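Local structure of cell division control protein 45 cdc45 putative (6CC2) at residues A[426-431]-A[460-465]; A[480-485]-A[499-504]; A[520-525]-A[530-535]. The protein probably serves in DNA replication as Cdc45, the subunit that joins MCM2-7 and GINS in the helicase that unwinds DNA at replication forks. All coordinates share one frame; numbering follows the deposited sequence.

Contact 1 (A[426-431]-A[460-465]); sequences KYRFCS and RRYKKW. With EDO (1,2-ethanediol), chain C.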
loop_
_atom_site.group_PDB
_atom_site.type_symbol
_atom_site.label_atom_id
_atom_site.label_comp_id
_atom_site.label_asym_id
_atom_site.label_seq_id
_atom_site.Cartn_x
_atom_site.Cartn_y
_atom_site.Cartn_z
ATOM N N LYS A 426 -1.711 -14.748 -18.877
ATOM C CA LYS A 426 -0.851 -15.041 -17.733
ATOM C C LYS A 426 -0.147 -13.803 -17.221
ATOM O O LYS A 426 0.062 -13.658 -16.012
ATOM C CB LYS A 426 0.190 -16.092 -18.123
ATOM C CG LYS A 426 -0.390 -17.392 -18.668
ATOM C CD LYS A 426 -0.627 -18.397 -17.563
ATOM C CE LYS A 426 -1.083 -19.736 -18.127
ATOM N NZ LYS A 426 -1.132 -20.780 -17.069
ATOM N N TYR A 427 0.234 -12.903 -18.118
ATOM C CA TYR A 427 0.916 -11.683 -17.762
ATOM C C TYR A 427 0.846 -10.755 -18.956
ATOM O O TYR A 427 0.664 -11.189 -20.092
ATOM C CB TYR A 427 2.390 -11.920 -17.369
ATOM C CG TYR A 427 3.184 -12.656 -18.417
ATOM C CD1 TYR A 427 3.222 -14.045 -18.448
ATOM C CD2 TYR A 427 3.896 -11.966 -19.392
ATOM C CE1 TYR A 427 3.924 -14.726 -19.421
ATOM C CE2 TYR A 427 4.593 -12.645 -20.374
ATOM C CZ TYR A 427 4.600 -14.029 -20.386
ATOM O OH TYR A 427 5.309 -14.723 -21.346
ATOM N N ARG A 428 0.987 -9.477 -18.677
ATOM C CA ARG A 428 1.245 -8.487 -19.706
ATOM C C ARG A 428 2.749 -8.249 -19.750
ATOM O O ARG A 428 3.426 -8.316 -18.722
ATOM C CB ARG A 428 0.529 -7.173 -19.459
ATOM C CG ARG A 428 -0.955 -7.293 -19.570
ATOM C CD ARG A 428 -1.617 -5.921 -19.551
ATOM N NE ARG A 428 -3.029 -6.125 -19.850
ATOM C CZ ARG A 428 -3.983 -6.306 -18.945
ATOM N NH1 ARG A 428 -3.714 -6.214 -17.654
ATOM N NH2 ARG A 428 -5.220 -6.536 -19.347
ATOM N N PHE A 429 3.260 -8.026 -20.947
ATOM C CA PHE A 429 4.689 -7.804 -21.155
ATOM C C PHE A 429 4.826 -6.532 -21.973
ATOM O O PHE A 429 4.146 -6.373 -22.995
ATOM C CB PHE A 429 5.358 -8.968 -21.910
ATOM C CG PHE A 429 6.844 -8.846 -21.975
ATOM C CD1 PHE A 429 7.444 -7.987 -22.892
ATOM C CD2 PHE A 429 7.641 -9.573 -21.131
ATOM C CE1 PHE A 429 8.842 -7.870 -22.931
ATOM C CE2 PHE A 429 9.025 -9.445 -21.155
ATOM C CZ PHE A 429 9.611 -8.577 -22.051
ATOM N N CYS A 430 5.708 -5.640 -21.523
ATOM C CA CYS A 430 5.966 -4.405 -22.240
ATOM C C CYS A 430 7.466 -4.152 -22.236
ATOM O O CYS A 430 8.113 -4.317 -21.208
ATOM C CB CYS A 430 5.264 -3.232 -21.599
ATOM S SG CYS A 430 5.286 -1.792 -22.672
ATOM N N SER A 431 8.007 -3.749 -23.375
ATOM C CA SER A 431 9.423 -3.419 -23.466
ATOM C C SER A 431 9.577 -2.005 -24.000
ATOM O O SER A 431 8.833 -1.581 -24.882
ATOM C CB SER A 431 10.203 -4.420 -24.346
ATOM O OG SER A 431 9.825 -4.383 -25.679
ATOM N N ARG A 460 -7.174 -1.694 -15.840
ATOM C CA ARG A 460 -8.403 -0.896 -15.913
ATOM C C ARG A 460 -8.828 -0.636 -17.351
ATOM O O ARG A 460 -10.030 -0.643 -17.664
ATOM C CB ARG A 460 -8.190 0.417 -15.151
ATOM C CG ARG A 460 -7.971 0.225 -13.661
ATOM C CD ARG A 460 -8.024 1.570 -12.893
ATOM N NE ARG A 460 -7.805 1.389 -11.454
ATOM C CZ ARG A 460 -8.731 1.095 -10.580
ATOM N NH1 ARG A 460 -10.011 0.996 -10.950
ATOM N NH2 ARG A 460 -8.391 0.939 -9.297
ATOM N N ARG A 461 -7.875 -0.397 -18.239
ATOM C CA ARG A 461 -8.216 -0.077 -19.628
ATOM C C ARG A 461 -8.919 -1.249 -20.301
ATOM O O ARG A 461 -9.875 -1.060 -21.062
ATOM C CB ARG A 461 -6.953 0.306 -20.388
ATOM C CG ARG A 461 -7.164 0.392 -21.900
ATOM C CD ARG A 461 -6.042 1.187 -22.533
ATOM N NE ARG A 461 -6.128 2.584 -22.157
ATOM C CZ ARG A 461 -5.382 3.549 -22.674
ATOM N NH1 ARG A 461 -4.490 3.262 -23.609
ATOM N NH2 ARG A 461 -5.531 4.798 -22.257
ATOM N N TYR A 462 -8.473 -2.473 -20.011
ATOM C CA TYR A 462 -9.017 -3.659 -20.661
ATOM C C TYR A 462 -9.924 -4.483 -19.765
ATOM O O TYR A 462 -10.460 -5.515 -20.221
ATOM C CB TYR A 462 -7.866 -4.502 -21.209
ATOM C CG TYR A 462 -7.062 -3.715 -22.214
ATOM C CD1 TYR A 462 -7.636 -3.308 -23.424
ATOM C CD2 TYR A 462 -5.760 -3.357 -21.964
ATOM C CE1 TYR A 462 -6.920 -2.556 -24.332
ATOM C CE2 TYR A 462 -5.032 -2.612 -22.868
ATOM C CZ TYR A 462 -5.613 -2.223 -24.056
ATOM O OH TYR A 462 -4.900 -1.479 -24.971
ATOM N N LYS A 463 -10.187 -4.023 -18.543
ATOM C CA LYS A 463 -11.074 -4.697 -17.607
ATOM C C LYS A 463 -10.627 -6.150 -17.422
ATOM O O LYS A 463 -11.415 -7.091 -17.492
ATOM C CB LYS A 463 -12.537 -4.628 -18.056
ATOM C CG LYS A 463 -13.084 -3.236 -18.211
ATOM C CD LYS A 463 -12.955 -2.419 -16.953
ATOM C CE LYS A 463 -13.638 -1.061 -17.090
ATOM N NZ LYS A 463 -15.124 -1.172 -17.026
ATOM N N LYS A 464 -9.326 -6.323 -17.203
ATOM C CA LYS A 464 -8.728 -7.642 -17.059
ATOM C C LYS A 464 -7.447 -7.466 -16.252
ATOM O O LYS A 464 -6.489 -6.893 -16.773
ATOM C CB LYS A 464 -8.428 -8.246 -18.427
ATOM C CG LYS A 464 -7.599 -9.542 -18.405
ATOM C CD LYS A 464 -8.289 -10.684 -17.707
ATOM C CE LYS A 464 -7.546 -11.994 -17.953
ATOM N NZ LYS A 464 -8.094 -13.130 -17.162
ATOM N N TRP A 465 -7.427 -7.953 -15.009
ATOM C CA TRP A 465 -6.273 -7.784 -14.135
ATOM C C TRP A 465 -5.274 -8.914 -14.337
ATOM O O TRP A 465 -5.641 -10.092 -14.297
ATOM C CB TRP A 465 -6.722 -7.711 -12.666
ATOM C CG TRP A 465 -7.369 -6.411 -12.412
ATOM C CD1 TRP A 465 -8.646 -6.048 -12.716
ATOM C CD2 TRP A 465 -6.742 -5.249 -11.851
ATOM N NE1 TRP A 465 -8.853 -4.724 -12.372
ATOM C CE2 TRP A 465 -7.695 -4.216 -11.850
ATOM C CE3 TRP A 465 -5.454 -4.985 -11.392
ATOM C CZ2 TRP A 465 -7.417 -2.950 -11.355
ATOM C CZ3 TRP A 465 -5.175 -3.715 -10.910
ATOM C CH2 TRP A 465 -6.155 -2.717 -10.910
HETATM C C1 EDO C . -1.151 -5.110 -23.065
HETATM O O1 EDO C . -1.539 -3.793 -22.613
HETATM C C2 EDO C . -2.364 -5.874 -23.602
HETATM O O2 EDO C . -3.368 -6.007 -22.594
#
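Arg428 carries most of this contact, closing both terminal nitrogens on one backbone oxygen, that of Lys464. Arg428 NH1 lies 3.0 Å and Arg428 NH2 2.9 Å from Lys464 O, and this oxygen sits in the guanidinium plane. NH1 meets the carbonyl nearly along the C=O axis (162°). Both N-H directions are bent, as expected when two donors of one group share a single acceptor. The extended Arg428 chain carries the group from the buried strand to the helix terminus. There Arg428 NH2 also packs against Tyr462 CB (3.8 Å) and Lys464 CB (3.7 Å), while the Lys464 ammonium end leads away.

The setting is a beta-alpha-beta crossover: strands 427-432 and 468-474 are parallel neighbours in the mixed sheet, and helix 444-462 belongs to the connection between them. The helix finishes at Tyr462, and Lys463 leaves it with a positive phi of 54°. The carbonyl of Lys464, just beyond this turn, becomes the arginine's acceptor. A cationic group here would probably interact favourably with the negative end of the helix dipole. Ser459 OG of the last helical turn adds weak hydrogen bonds with Arg428 NH1 and Lys464 O. On the strand side, Arg428 is anchored by backbone bonds to Pro467 and Ile469, just after a classic beta bulge at Lys426 and Tyr427.

At its NE edge the guanidinium meets a 1,2-ethanediol, probably from the crystallisation liquor. Arg428 NE donates to its O2 at 2.8 Å in a nearly straight bond (166°), and the same O2 approaches Tyr462 CD2 at 3.6 Å.

Contact 2 (A[480-485]-A[499-504]); sequences FVIVGY and AKFTQT
Phe501 of helix 494-508 inserts its ring against Ile482 and Gly484, two residues on the same face of strand 479-485, so that the helix packs on one face of the mixed sheet. Ile482 CG2 meets the ring at its edge, near the ring plane, 4.1 Å from Phe501 CZ. At Gly484 the aromatic meets bare backbone: Phe501 CE2 is 4.0 Å from Gly484 CA, and Phe501 CZ is equally close to Gly484 N. With no side chain between them, the CA atoms of Gly484 and Phe501 come within 7.5 Å.

Torsions support this placement. Phe501 CG is turned opposite the backbone N (chi1 -173°), which directs the ring from the helix to the sheet; in Ile482 it is the CG2 branch that touches, and CD1 leads elsewhere. In the next shell, Tyr532 of helix 529-537 touches both Ile482 and Phe501. On the reverse face of the strand, Val483 packs on helix 444-462.

Within the helix, Lys500 NZ bonds Gln503 OE1 and also reaches Ser542 OG. Lys500 O accepts twice from Thr504, its N at 3.0 Å and its OG1 at 2.8 Å, from opposite faces of the carbonyl plane.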
loop_
_atom_site.group_PDB
_atom_site.type_symbol
_atom_site.label_atom_id
_atom_site.label_comp_id
_atom_site.label_asym_id
_atom_site.label_seq_id
_atom_site.Cartn_x
_atom_site.Cartn_y
_atom_site.Cartn_z
ATOM N N PHE A 480 18.531 -5.142 -20.769
ATOM C CA PHE A 480 17.198 -4.753 -20.309
ATOM C C PHE A 480 17.097 -5.065 -18.826
ATOM O O PHE A 480 17.426 -6.182 -18.396
ATOM C CB PHE A 480 16.081 -5.492 -21.046
ATOM C CG PHE A 480 15.829 -4.979 -22.451
ATOM C CD1 PHE A 480 14.990 -3.906 -22.655
ATOM C CD2 PHE A 480 16.447 -5.568 -23.548
ATOM C CE1 PHE A 480 14.768 -3.425 -23.919
ATOM C CE2 PHE A 480 16.225 -5.086 -24.823
ATOM C CZ PHE A 480 15.385 -4.022 -25.011
ATOM N N VAL A 481 16.649 -4.079 -18.045
ATOM C CA VAL A 481 16.180 -4.340 -16.700
ATOM C C VAL A 481 14.786 -4.930 -16.818
ATOM O O VAL A 481 13.956 -4.395 -17.547
ATOM C CB VAL A 481 16.176 -3.053 -15.862
ATOM C CG1 VAL A 481 15.720 -3.337 -14.449
ATOM C CG2 VAL A 481 17.572 -2.463 -15.843
ATOM N N ILE A 482 14.547 -6.060 -16.147
ATOM C CA ILE A 482 13.268 -6.754 -16.208
ATOM C C ILE A 482 12.631 -6.705 -14.822
ATOM O O ILE A 482 13.224 -7.184 -13.841
ATOM C CB ILE A 482 13.422 -8.226 -16.643
ATOM C CG1 ILE A 482 14.318 -8.360 -17.859
ATOM C CG2 ILE A 482 12.026 -8.830 -16.893
ATOM C CD1 ILE A 482 13.764 -7.756 -19.076
ATOM N N VAL A 483 11.435 -6.143 -14.734
ATOM C CA VAL A 483 10.689 -6.102 -13.486
ATOM C C VAL A 483 9.399 -6.888 -13.673
ATOM O O VAL A 483 8.696 -6.714 -14.680
ATOM C CB VAL A 483 10.383 -4.653 -13.066
ATOM C CG1 VAL A 483 9.397 -4.652 -11.892
ATOM C CG2 VAL A 483 11.666 -3.933 -12.705
ATOM N N GLY A 484 9.079 -7.739 -12.707
ATOM C CA GLY A 484 7.795 -8.405 -12.647
ATOM C C GLY A 484 7.049 -7.944 -11.407
ATOM O O GLY A 484 7.600 -7.952 -10.310
ATOM N N TYR A 485 5.790 -7.539 -11.608
ATOM C CA TYR A 485 4.987 -7.000 -10.526
ATOM C C TYR A 485 3.601 -7.623 -10.528
ATOM O O TYR A 485 2.965 -7.746 -11.576
ATOM C CB TYR A 485 4.838 -5.470 -10.634
ATOM C CG TYR A 485 3.880 -4.905 -9.599
ATOM C CD1 TYR A 485 4.269 -4.737 -8.291
ATOM C CD2 TYR A 485 2.576 -4.572 -9.947
ATOM C CE1 TYR A 485 3.376 -4.236 -7.326
ATOM C CE2 TYR A 485 1.695 -4.064 -8.998
ATOM C CZ TYR A 485 2.103 -3.911 -7.706
ATOM O OH TYR A 485 1.242 -3.417 -6.758
ATOM N N ALA A 499 6.766 -18.242 -9.136
ATOM C CA ALA A 499 7.480 -19.479 -9.441
ATOM C C ALA A 499 7.969 -19.463 -10.883
ATOM O O ALA A 499 9.133 -19.782 -11.169
ATOM C CB ALA A 499 6.579 -20.688 -9.190
ATOM N N LYS A 500 7.093 -19.072 -11.813
ATOM C CA LYS A 500 7.459 -19.156 -13.220
ATOM C C LYS A 500 8.396 -18.020 -13.626
ATOM O O LYS A 500 9.275 -18.222 -14.475
ATOM C CB LYS A 500 6.190 -19.173 -14.088
ATOM C CG LYS A 500 5.292 -20.405 -13.835
ATOM C CD LYS A 500 6.066 -21.700 -13.969
ATOM C CE LYS A 500 5.202 -22.931 -13.683
ATOM N NZ LYS A 500 6.013 -24.176 -13.730
ATOM N N PHE A 501 8.237 -16.834 -13.044
ATOM C CA PHE A 501 9.187 -15.764 -13.301
ATOM C C PHE A 501 10.588 -16.174 -12.839
ATOM O O PHE A 501 11.579 -15.956 -13.552
ATOM C CB PHE A 501 8.755 -14.483 -12.592
ATOM C CG PHE A 501 9.607 -13.277 -12.935
ATOM C CD1 PHE A 501 10.776 -13.021 -12.238
ATOM C CD2 PHE A 501 9.237 -12.417 -13.955
ATOM C CE1 PHE A 501 11.563 -11.915 -12.556
ATOM C CE2 PHE A 501 10.012 -11.317 -14.274
ATOM C CZ PHE A 501 11.181 -11.073 -13.592
ATOM N N THR A 502 10.685 -16.786 -11.663
ATOM C CA THR A 502 11.993 -17.166 -11.147
ATOM C C THR A 502 12.548 -18.375 -11.887
ATOM O O THR A 502 13.748 -18.448 -12.147
ATOM C CB THR A 502 11.931 -17.431 -9.643
ATOM O OG1 THR A 502 11.027 -18.487 -9.354
ATOM C CG2 THR A 502 11.506 -16.195 -8.923
ATOM N N GLN A 503 11.684 -19.325 -12.259
ATOM C CA GLN A 503 12.127 -20.471 -13.046
ATOM C C GLN A 503 12.677 -20.033 -14.404
ATOM O O GLN A 503 13.660 -20.614 -14.894
ATOM C CB GLN A 503 10.985 -21.470 -13.222
ATOM C CG GLN A 503 10.652 -22.259 -11.963
ATOM C CD GLN A 503 9.465 -23.192 -12.144
ATOM O OE1 GLN A 503 9.143 -23.601 -13.259
ATOM N NE2 GLN A 503 8.805 -23.530 -11.040
ATOM N N THR A 504 12.076 -19.007 -15.015
ATOM C CA THR A 504 12.603 -18.488 -16.269
ATOM C C THR A 504 14.010 -17.940 -16.076
ATOM O O THR A 504 14.931 -18.245 -16.851
ATOM C CB THR A 504 11.671 -17.405 -16.830
ATOM O OG1 THR A 504 10.352 -17.945 -17.011
ATOM C CG2 THR A 504 12.196 -16.891 -18.145
#

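Contact 3 (A[520-525]-A[530-535]); sequences FVTEIH and VKYKKA. With EDO (1,2-ethanediol), chain D; EDO (1,2-ethanediol), chain G.
A strand-loop-helix unit near the C-terminal end of the chain folds back on itself here: helix 529-537 follows strand 519-525 after a short connection and lays Tyr532 across Ile524. The two side chains cross at about a right angle. Ile524 CD1 rests 3.8 Å from Tyr532 CB, at the root of the aromatic side chain, and Ile524 CG2 stands 4.0 Å from Tyr532 CD1. The isoleucine thus applies both branches. Its CG1 takes the crowded position between backbone N and carbonyl carbon (chi1 65°), and the extended chi2 of 172° then carries CD1 to the tyrosine.

Farther along the ring, Tyr532 OH approaches the methyl of Thr522, with 4.5 Å between Thr522 CG2 and Tyr532 OH, a loose contact with no hydrogen bond. The polar branch of Thr522 is used differently, its OG1 bonding Ser511 O. Thr522 and Ile524 are two residues apart in an extended strand and therefore present their side chains to the same face of the mixed sheet, the one on which helix 529-537 packs. Ile510, in the loop after helix 494-508, touches Thr522, Ile524 and Tyr532. Glu523, between them in sequence, points to the other face and forms a salt bridge with Lys477.

Two 1,2-ethanediol molecules, probably from the crystallisation liquor, sit at the strand's C-terminal end. One accepts from His525 N, at 2.8 Å from its O1 and with an N-H...O angle of 161°; its C2 lies 3.4 Å from Ile524 CB. The other donates from its O1 to Glu523 O at 3.1 Å, and its C1 lies over one face of the His525 ring, 3.4 Å from His525 NE2.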
loop_
_atom_site.group_PDB
_atom_site.type_symbol
_atom_site.label_atom_id
_atom_site.label_comp_id
_atom_site.label_asym_id
_atom_site.label_seq_id
_atom_site.Cartn_x
_atom_site.Cartn_y
_atom_site.Cartn_z
ATOM N N PHE A 520 9.763 -8.726 -8.536
ATOM C CA PHE A 520 11.079 -9.278 -8.813
ATOM C C PHE A 520 11.791 -8.373 -9.814
ATOM O O PHE A 520 11.161 -7.751 -10.665
ATOM C CB PHE A 520 11.006 -10.694 -9.431
ATOM C CG PHE A 520 10.116 -11.628 -8.694
ATOM C CD1 PHE A 520 8.749 -11.608 -8.902
ATOM C CD2 PHE A 520 10.645 -12.543 -7.778
ATOM C CE1 PHE A 520 7.916 -12.470 -8.210
ATOM C CE2 PHE A 520 9.816 -13.412 -7.098
ATOM C CZ PHE A 520 8.445 -13.369 -7.311
ATOM N N VAL A 521 13.120 -8.340 -9.721
ATOM C CA VAL A 521 13.959 -7.635 -10.678
ATOM C C VAL A 521 15.040 -8.585 -11.178
ATOM O O VAL A 521 15.703 -9.247 -10.377
ATOM C CB VAL A 521 14.612 -6.392 -10.053
ATOM C CG1 VAL A 521 15.417 -5.633 -11.098
ATOM C CG2 VAL A 521 13.542 -5.483 -9.452
ATOM N N THR A 522 15.194 -8.661 -12.495
ATOM C CA THR A 522 16.333 -9.351 -13.095
ATOM C C THR A 522 16.843 -8.470 -14.229
ATOM O O THR A 522 16.423 -7.322 -14.385
ATOM C CB THR A 522 15.958 -10.776 -13.545
ATOM O OG1 THR A 522 17.148 -11.448 -14.016
ATOM C CG2 THR A 522 14.928 -10.773 -14.646
ATOM N N GLU A 523 17.762 -8.999 -15.030
ATOM C CA GLU A 523 18.396 -8.223 -16.091
ATOM C C GLU A 523 18.886 -9.192 -17.153
ATOM O O GLU A 523 19.382 -10.264 -16.833
ATOM C CB GLU A 523 19.557 -7.409 -15.515
ATOM C CG GLU A 523 20.189 -6.423 -16.471
ATOM C CD GLU A 523 21.192 -5.517 -15.774
ATOM O OE1 GLU A 523 21.836 -5.974 -14.807
ATOM O OE2 GLU A 523 21.325 -4.341 -16.183
ATOM N N ILE A 524 18.729 -8.807 -18.418
ATOM C CA ILE A 524 19.164 -9.633 -19.529
ATOM C C ILE A 524 20.055 -8.815 -20.446
ATOM O O ILE A 524 19.993 -7.582 -20.477
ATOM C CB ILE A 524 17.966 -10.199 -20.325
ATOM C CG1 ILE A 524 17.183 -9.050 -20.992
ATOM C CG2 ILE A 524 17.041 -10.979 -19.418
ATOM C CD1 ILE A 524 16.112 -9.534 -21.944
ATOM N N HIS A 525 20.883 -9.521 -21.230
ATOM C CA HIS A 525 21.592 -8.873 -22.322
ATOM C C HIS A 525 20.574 -8.376 -23.351
ATOM O O HIS A 525 19.593 -9.063 -23.652
ATOM C CB HIS A 525 22.563 -9.827 -22.992
ATOM C CG HIS A 525 23.673 -10.281 -22.094
ATOM N ND1 HIS A 525 24.660 -9.430 -21.643
ATOM C CD2 HIS A 525 23.949 -11.494 -21.561
ATOM C CE1 HIS A 525 25.492 -10.098 -20.862
ATOM N NE2 HIS A 525 25.082 -11.352 -20.796
ATOM N N VAL A 530 14.347 -11.414 -27.315
ATOM C CA VAL A 530 13.459 -12.407 -27.920
ATOM C C VAL A 530 13.634 -13.765 -27.245
ATOM O O VAL A 530 12.639 -14.425 -26.909
ATOM C CB VAL A 530 13.706 -12.488 -29.438
ATOM C CG1 VAL A 530 13.061 -13.717 -30.037
ATOM C CG2 VAL A 530 13.161 -11.230 -30.110
ATOM N N LYS A 531 14.880 -14.156 -26.991
ATOM C CA LYS A 531 15.156 -15.404 -26.292
ATOM C C LYS A 531 14.465 -15.425 -24.931
ATOM O O LYS A 531 13.826 -16.423 -24.547
ATOM C CB LYS A 531 16.667 -15.576 -26.135
ATOM C CG LYS A 531 17.089 -16.826 -25.396
ATOM C CD LYS A 531 18.608 -16.859 -25.228
ATOM C CE LYS A 531 19.062 -18.142 -24.548
ATOM N NZ LYS A 531 20.532 -18.162 -24.349
ATOM N N TYR A 532 14.586 -14.333 -24.183
ATOM C CA TYR A 532 13.947 -14.243 -22.871
ATOM C C TYR A 532 12.428 -14.285 -22.967
ATOM O O TYR A 532 11.762 -14.955 -22.164
ATOM C CB TYR A 532 14.388 -12.965 -22.171
ATOM C CG TYR A 532 13.685 -12.769 -20.857
ATOM C CD1 TYR A 532 14.026 -13.540 -19.753
ATOM C CD2 TYR A 532 12.648 -11.870 -20.721
ATOM C CE1 TYR A 532 13.372 -13.393 -18.566
ATOM C CE2 TYR A 532 11.996 -11.715 -19.529
ATOM C CZ TYR A 532 12.361 -12.482 -18.450
ATOM O OH TYR A 532 11.696 -12.346 -17.270
ATOM N N LYS A 533 11.845 -13.574 -23.937
ATOM C CA LYS A 533 10.395 -13.607 -24.065
ATOM C C LYS A 533 9.914 -15.018 -24.376
ATOM O O LYS A 533 8.878 -15.456 -23.848
ATOM C CB LYS A 533 9.949 -12.621 -25.156
ATOM C CG LYS A 533 10.086 -11.148 -24.713
ATOM C CD LYS A 533 10.130 -10.187 -25.919
ATOM C CE LYS A 533 8.770 -9.872 -26.438
ATOM N NZ LYS A 533 8.832 -8.937 -27.633
ATOM N N LYS A 534 10.652 -15.746 -25.221
ATOM C CA LYS A 534 10.260 -17.115 -25.555
ATOM C C LYS A 534 10.359 -18.027 -24.337
ATOM O O LYS A 534 9.489 -18.880 -24.127
ATOM C CB LYS A 534 11.117 -17.653 -26.702
ATOM C CG LYS A 534 10.864 -16.947 -28.032
ATOM C CD LYS A 534 11.653 -17.583 -29.179
ATOM C CE LYS A 534 13.158 -17.482 -28.953
ATOM N NZ LYS A 534 13.941 -17.782 -30.185
ATOM N N ALA A 535 11.414 -17.861 -23.536
ATOM C CA ALA A 535 11.586 -18.675 -22.333
ATOM C C ALA A 535 10.511 -18.377 -21.306
ATOM O O ALA A 535 9.991 -19.293 -20.646
ATOM C CB ALA A 535 12.969 -18.422 -21.724
HETATM C C1 EDO D . 20.153 -13.587 -21.115
HETATM O O1 EDO D . 20.746 -12.300 -21.066
HETATM C C2 EDO D . 18.661 -13.384 -21.164
HETATM O O2 EDO D . 18.038 -14.535 -21.506
HETATM C C1 EDO G . 23.295 -10.042 -18.224
HETATM O O1 EDO G . 22.425 -10.774 -17.354
HETATM C C2 EDO G . 23.493 -8.630 -17.696
HETATM O O2 EDO G . 23.996 -8.675 -16.360
#

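In the fold
From the N terminus onward, the three contacts close successive loops, none enclosing or crossing another. Contact 1 closes the connection between parallel strands 427-432 and 468-474; contact 2 then folds helix 494-508 onto strand 479-485, and contact 3 turns helix 529-537 onto strand 519-525. All reach the same mixed sheet, consistent with the C-terminal domain of a DHH-family relative. Contacts 2 and 3, centred 7 Å apart, adjoin through antiparallel neighbouring strands: Ile482 O lies 2.8 Å from Thr522 N. Contact 1 involves the opposite sheet face, yet its strand meets contact 3 through Phe429 CZ, 3.7 Å from Lys533 CG.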